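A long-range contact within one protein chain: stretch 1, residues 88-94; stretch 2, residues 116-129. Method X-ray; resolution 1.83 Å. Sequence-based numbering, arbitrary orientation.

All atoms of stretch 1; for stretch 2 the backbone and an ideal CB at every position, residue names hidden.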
# COMPACT_ATOMS: atom_id res chain seq x y z
N ILE A 88 14.05 6.28 -1.80
CA ILE A 88 12.70 6.22 -2.34
C ILE A 88 11.57 6.26 -1.33
O ILE A 88 11.75 5.97 -0.15
CB ILE A 88 12.51 4.93 -3.19
CG1 ILE A 88 12.94 3.71 -2.37
CG2 ILE A 88 13.30 5.02 -4.49
CD1 ILE A 88 12.78 2.39 -3.11
N PHE A 89 10.40 6.65 -1.83
CA PHE A 89 9.17 6.68 -1.05
C PHE A 89 8.39 5.56 -1.74
O PHE A 89 8.28 5.56 -2.96
CB PHE A 89 8.42 8.00 -1.26
CG PHE A 89 9.08 9.19 -0.63
CD1 PHE A 89 9.20 9.29 0.75
CD2 PHE A 89 9.55 10.24 -1.42
CE1 PHE A 89 9.78 10.41 1.34
CE2 PHE A 89 10.13 11.37 -0.84
CZ PHE A 89 10.24 11.45 0.54
N THR A 90 7.86 4.60 -0.99
CA THR A 90 7.12 3.54 -1.65
C THR A 90 5.74 3.29 -1.06
O THR A 90 5.42 3.72 0.05
CB THR A 90 7.88 2.19 -1.63
OG1 THR A 90 7.87 1.65 -0.31
CG2 THR A 90 9.33 2.39 -2.09
N VAL A 91 4.92 2.60 -1.85
CA VAL A 91 3.58 2.22 -1.46
C VAL A 91 3.34 0.80 -1.98
O VAL A 91 3.74 0.47 -3.10
CB VAL A 91 2.50 3.15 -2.07
CG1 VAL A 91 1.11 2.61 -1.77
CG2 VAL A 91 2.64 4.55 -1.49
N HIS A 92 2.72 -0.03 -1.15
CA HIS A 92 2.40 -1.39 -1.54
C HIS A 92 1.45 -1.99 -0.52
O HIS A 92 1.31 -1.48 0.60
CB HIS A 92 3.65 -2.27 -1.63
CG HIS A 92 4.11 -2.81 -0.30
ND1 HIS A 92 4.94 -2.10 0.55
CD2 HIS A 92 3.88 -4.00 0.30
CE1 HIS A 92 5.19 -2.84 1.62
NE2 HIS A 92 4.56 -3.99 1.50
N VAL A 93 0.78 -3.06 -0.92
CA VAL A 93 -0.13 -3.76 -0.03
C VAL A 93 0.52 -5.11 0.24
O VAL A 93 1.10 -5.71 -0.67
CB VAL A 93 -1.52 -3.95 -0.68
CG1 VAL A 93 -2.41 -4.78 0.23
CG2 VAL A 93 -2.16 -2.59 -0.94
N SER A 94 0.46 -5.57 1.48
CA SER A 94 1.07 -6.84 1.85
C SER A 94 0.26 -8.03 1.33
O SER A 94 -0.94 -7.91 1.03
CB SER A 94 1.23 -6.91 3.37
OG SER A 94 0.04 -6.54 4.04
N UNK A 116 -7.27 5.47 -0.87
CA UNK A 116 -6.33 6.19 -0.01
C UNK A 116 -4.91 6.10 -0.55
O UNK A 116 -4.17 7.08 -0.52
CB UNK A 116 -6.38 5.64 1.42
N UNK A 117 -4.53 4.93 -1.06
CA UNK A 117 -3.21 4.79 -1.63
C UNK A 117 -3.05 5.83 -2.74
O UNK A 117 -2.01 6.49 -2.84
CB UNK A 117 -2.99 3.37 -2.16
N UNK A 118 -4.08 5.97 -3.57
CA UNK A 118 -4.06 6.92 -4.68
C UNK A 118 -3.95 8.37 -4.20
O UNK A 118 -3.13 9.13 -4.69
CB UNK A 118 -5.32 6.75 -5.53
N UNK A 119 -4.80 8.74 -3.25
CA UNK A 119 -4.79 10.10 -2.73
C UNK A 119 -3.46 10.42 -2.07
O UNK A 119 -2.97 11.55 -2.13
CB UNK A 119 -5.93 10.30 -1.73
N UNK A 120 -2.86 9.41 -1.45
CA UNK A 120 -1.56 9.58 -0.82
C UNK A 120 -0.51 9.87 -1.88
O UNK A 120 0.28 10.81 -1.76
CB UNK A 120 -1.18 8.34 -0.01
N UNK A 121 -0.49 9.07 -2.94
CA UNK A 121 0.49 9.25 -4.00
C UNK A 121 0.39 10.61 -4.69
O UNK A 121 1.41 11.24 -4.97
CB UNK A 121 0.33 8.14 -5.04
N UNK A 122 -0.83 11.08 -4.94
CA UNK A 122 -0.98 12.38 -5.59
C UNK A 122 -0.56 13.51 -4.66
O UNK A 122 -0.04 14.54 -5.11
CB UNK A 122 -2.43 12.59 -6.05
N UNK A 123 -0.78 13.33 -3.35
CA UNK A 123 -0.41 14.34 -2.36
C UNK A 123 1.11 14.34 -2.20
O UNK A 123 1.71 15.37 -1.88
CB UNK A 123 -1.10 14.08 -1.02
N UNK A 124 1.73 13.19 -2.42
CA UNK A 124 3.18 13.06 -2.33
C UNK A 124 3.80 13.71 -3.56
O UNK A 124 4.75 14.49 -3.46
CB UNK A 124 3.60 11.59 -2.21
N UNK A 125 3.26 13.39 -4.73
CA UNK A 125 3.75 13.92 -5.99
C UNK A 125 3.85 15.45 -5.90
O UNK A 125 4.81 16.05 -6.37
CB UNK A 125 2.84 13.50 -7.14
N UNK A 126 2.84 16.06 -5.29
CA UNK A 126 2.78 17.50 -5.13
C UNK A 126 3.94 18.07 -4.30
O UNK A 126 4.29 19.24 -4.43
CB UNK A 126 1.45 17.88 -4.48
N UNK A 127 4.54 17.23 -3.46
CA UNK A 127 5.64 17.66 -2.59
C UNK A 127 7.00 17.04 -2.90
O UNK A 127 7.99 17.40 -2.26
CB UNK A 127 5.28 17.34 -1.14
N UNK A 128 7.05 16.12 -3.85
CA UNK A 128 8.30 15.44 -4.18
C UNK A 128 9.51 16.33 -4.45
O UNK A 128 10.64 15.94 -4.16
CB UNK A 128 8.07 14.56 -5.41
N UNK A 129 9.29 17.52 -5.00
CA UNK A 129 10.41 18.41 -5.30
C UNK A 129 11.10 18.99 -4.07
O UNK A 129 12.15 19.63 -4.18
CB UNK A 129 9.92 19.56 -6.18

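Stretch 1 is a strand over residues 88-92 and runs nearly antiparallel to the helix of stretch 2: the N-to-C directions differ by 167°, and the axes come within 9.9 Å. Phe89 and Val91 point their CA-to-CB bonds toward the helix while Thr90 and His92 point away, so the strand offers an apolar surface made of alternate residues, continued by Val93.

Position 116 has helical angles (-65/-40), and nothing of stretch 1 lies within 5.5 Å of its ideal CB. The strand therefore sets no preference; the residue is Thr116, whose hydroxyl is hydrogen-bonded elsewhere in the structure.

Position 117 is the best determined. The CA of position 117 is 7.3 Å from Val91 CA, its CB points toward the strand, and the ideal CB lies 4.2 Å from Val91 CG1. With Val93 CG2 also within range of a longer chain, a long, flexible apolar chain such as methionine or leucine would suit, whereas a charge would find no partner. The residue is Met117. With chi angles m, t and p it reaches both valines: its CE lies 3.7 Å from Val91 CG1 and its SD 3.6 Å from Val93 CG2.

Position 118 points away and position 119 is out of reach, so polar residues are as acceptable as any; they are Lys118 and Asn119.

Position 120 points toward the strand, but its ideal CB has no neighbour of stretch 1 within 5.5 Å. That gap favours a long or wide side chain, apolar where it passes Val91 CG2; a polar tip could serve the carbonyl region of Thr90. Leucine, phenylalanine or tyrosine would be plausible. In Tyr120, chi1 is t (168°), and CE2 comes 3.5 Å from Val91 CG2, which approaches the ring obliquely. A water bridges the two stretches, donating to Thr90 O at 3.0 Å and lying 2.5 Å from Tyr120 OH. No direct hydrogen bond crosses the interface.

Position 121 points sideways, so a modest apolar group could graze the same valine. Val121 does so lightly, its CG2 lying 4.1 Å from Val91 CG2.

Positions 122 and 123 are out of reach and unconstrained by the strand: Leu122 and Ala123. The Ala123 carbonyl accepts a hydrogen bond from further along.

Position 124 points toward Phe89, with the CA atoms of Phe89 and position 124 8.8 Å apart. The distance leaves room for a leucine, isoleucine or methionine to meet the ring. Leu124, with chi1 t and chi2 p, places CD2 3.7 Å from Phe89 CB and CD1 over one face of the ring.

Positions 125, 126 and 127 are out of reach, so charged residues cost the contact nothing: Arg125, Glu126 and Arg127. Arg127 NH1 donates to Ala123 O at 2.8 Å, turning back along its own stretch.

Position 128 points sideways, and only a chain of some length could return to Phe89. Leu128 does: its CD2 lies 3.7 Å from Phe89 CD2, an oblique approach to the ring.

Position 129 is out of reach; Asp129 makes no contact with the strand.

Stretch 2 116-129: TMKNYVLALRERLD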
# COMPACT_ATOMS: atom_id res chain seq x y z
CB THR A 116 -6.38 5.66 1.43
OG1 THR A 116 -7.70 5.85 1.95
CG2 THR A 116 -5.39 6.40 2.30
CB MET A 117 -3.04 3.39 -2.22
CG MET A 117 -3.04 2.29 -1.18
SD MET A 117 -3.30 0.70 -1.98
CE MET A 117 -1.72 0.50 -2.85
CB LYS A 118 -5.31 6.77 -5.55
CG LYS A 118 -5.39 7.73 -6.75
CD LYS A 118 -4.31 7.42 -7.81
CE LYS A 118 -4.54 8.22 -9.10
NZ LYS A 118 -3.60 7.83 -10.19
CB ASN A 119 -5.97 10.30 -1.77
CG ASN A 119 -7.30 10.27 -2.50
OD1 ASN A 119 -7.41 10.81 -3.59
ND2 ASN A 119 -8.31 9.65 -1.90
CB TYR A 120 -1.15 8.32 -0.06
CG TYR A 120 0.30 8.33 0.38
CD1 TYR A 120 0.69 9.00 1.53
CD2 TYR A 120 1.28 7.69 -0.38
CE1 TYR A 120 2.02 9.03 1.94
CE2 TYR A 120 2.63 7.72 0.02
CZ TYR A 120 2.98 8.39 1.18
OH TYR A 120 4.30 8.42 1.59
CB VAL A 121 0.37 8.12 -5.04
CG1 VAL A 121 1.25 8.42 -6.26
CG2 VAL A 121 0.80 6.81 -4.41
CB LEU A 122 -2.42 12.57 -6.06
CG LEU A 122 -2.88 11.61 -7.16
CD1 LEU A 122 -4.32 11.94 -7.55
CD2 LEU A 122 -1.97 11.71 -8.39
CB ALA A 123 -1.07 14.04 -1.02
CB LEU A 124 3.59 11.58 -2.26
CG LEU A 124 5.10 11.28 -2.21
CD1 LEU A 124 5.69 11.82 -0.92
CD2 LEU A 124 5.33 9.78 -2.30
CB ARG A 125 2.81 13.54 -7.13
CG ARG A 125 3.36 13.82 -8.52
CD ARG A 125 2.26 13.70 -9.58
NE ARG A 125 1.33 14.82 -9.51
CZ ARG A 125 0.24 14.95 -10.26
NH1 ARG A 125 -0.08 14.01 -11.15
NH2 ARG A 125 -0.54 16.01 -10.12
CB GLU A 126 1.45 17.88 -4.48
CG GLU A 126 1.12 19.35 -4.50
CD GLU A 126 -0.24 19.65 -3.88
OE1 GLU A 126 -0.68 20.82 -3.93
OE2 GLU A 126 -0.87 18.71 -3.35
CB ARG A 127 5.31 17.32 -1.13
CG ARG A 127 4.03 17.91 -0.59
CD ARG A 127 3.81 17.39 0.83
NE ARG A 127 2.70 18.05 1.50
CZ ARG A 127 1.42 17.83 1.23
NH1 ARG A 127 1.07 16.97 0.29
NH2 ARG A 127 0.49 18.49 1.91
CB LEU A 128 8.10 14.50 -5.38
CG LEU A 128 7.36 13.18 -5.13
CD1 LEU A 128 7.24 12.42 -6.43
CD2 LEU A 128 8.13 12.34 -4.11
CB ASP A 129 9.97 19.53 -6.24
CG ASP A 129 9.66 19.02 -7.64
OD1 ASP A 129 10.48 18.26 -8.19
OD2 ASP A 129 8.59 19.37 -8.18
O HOH W 1 5.83 6.57 1.02
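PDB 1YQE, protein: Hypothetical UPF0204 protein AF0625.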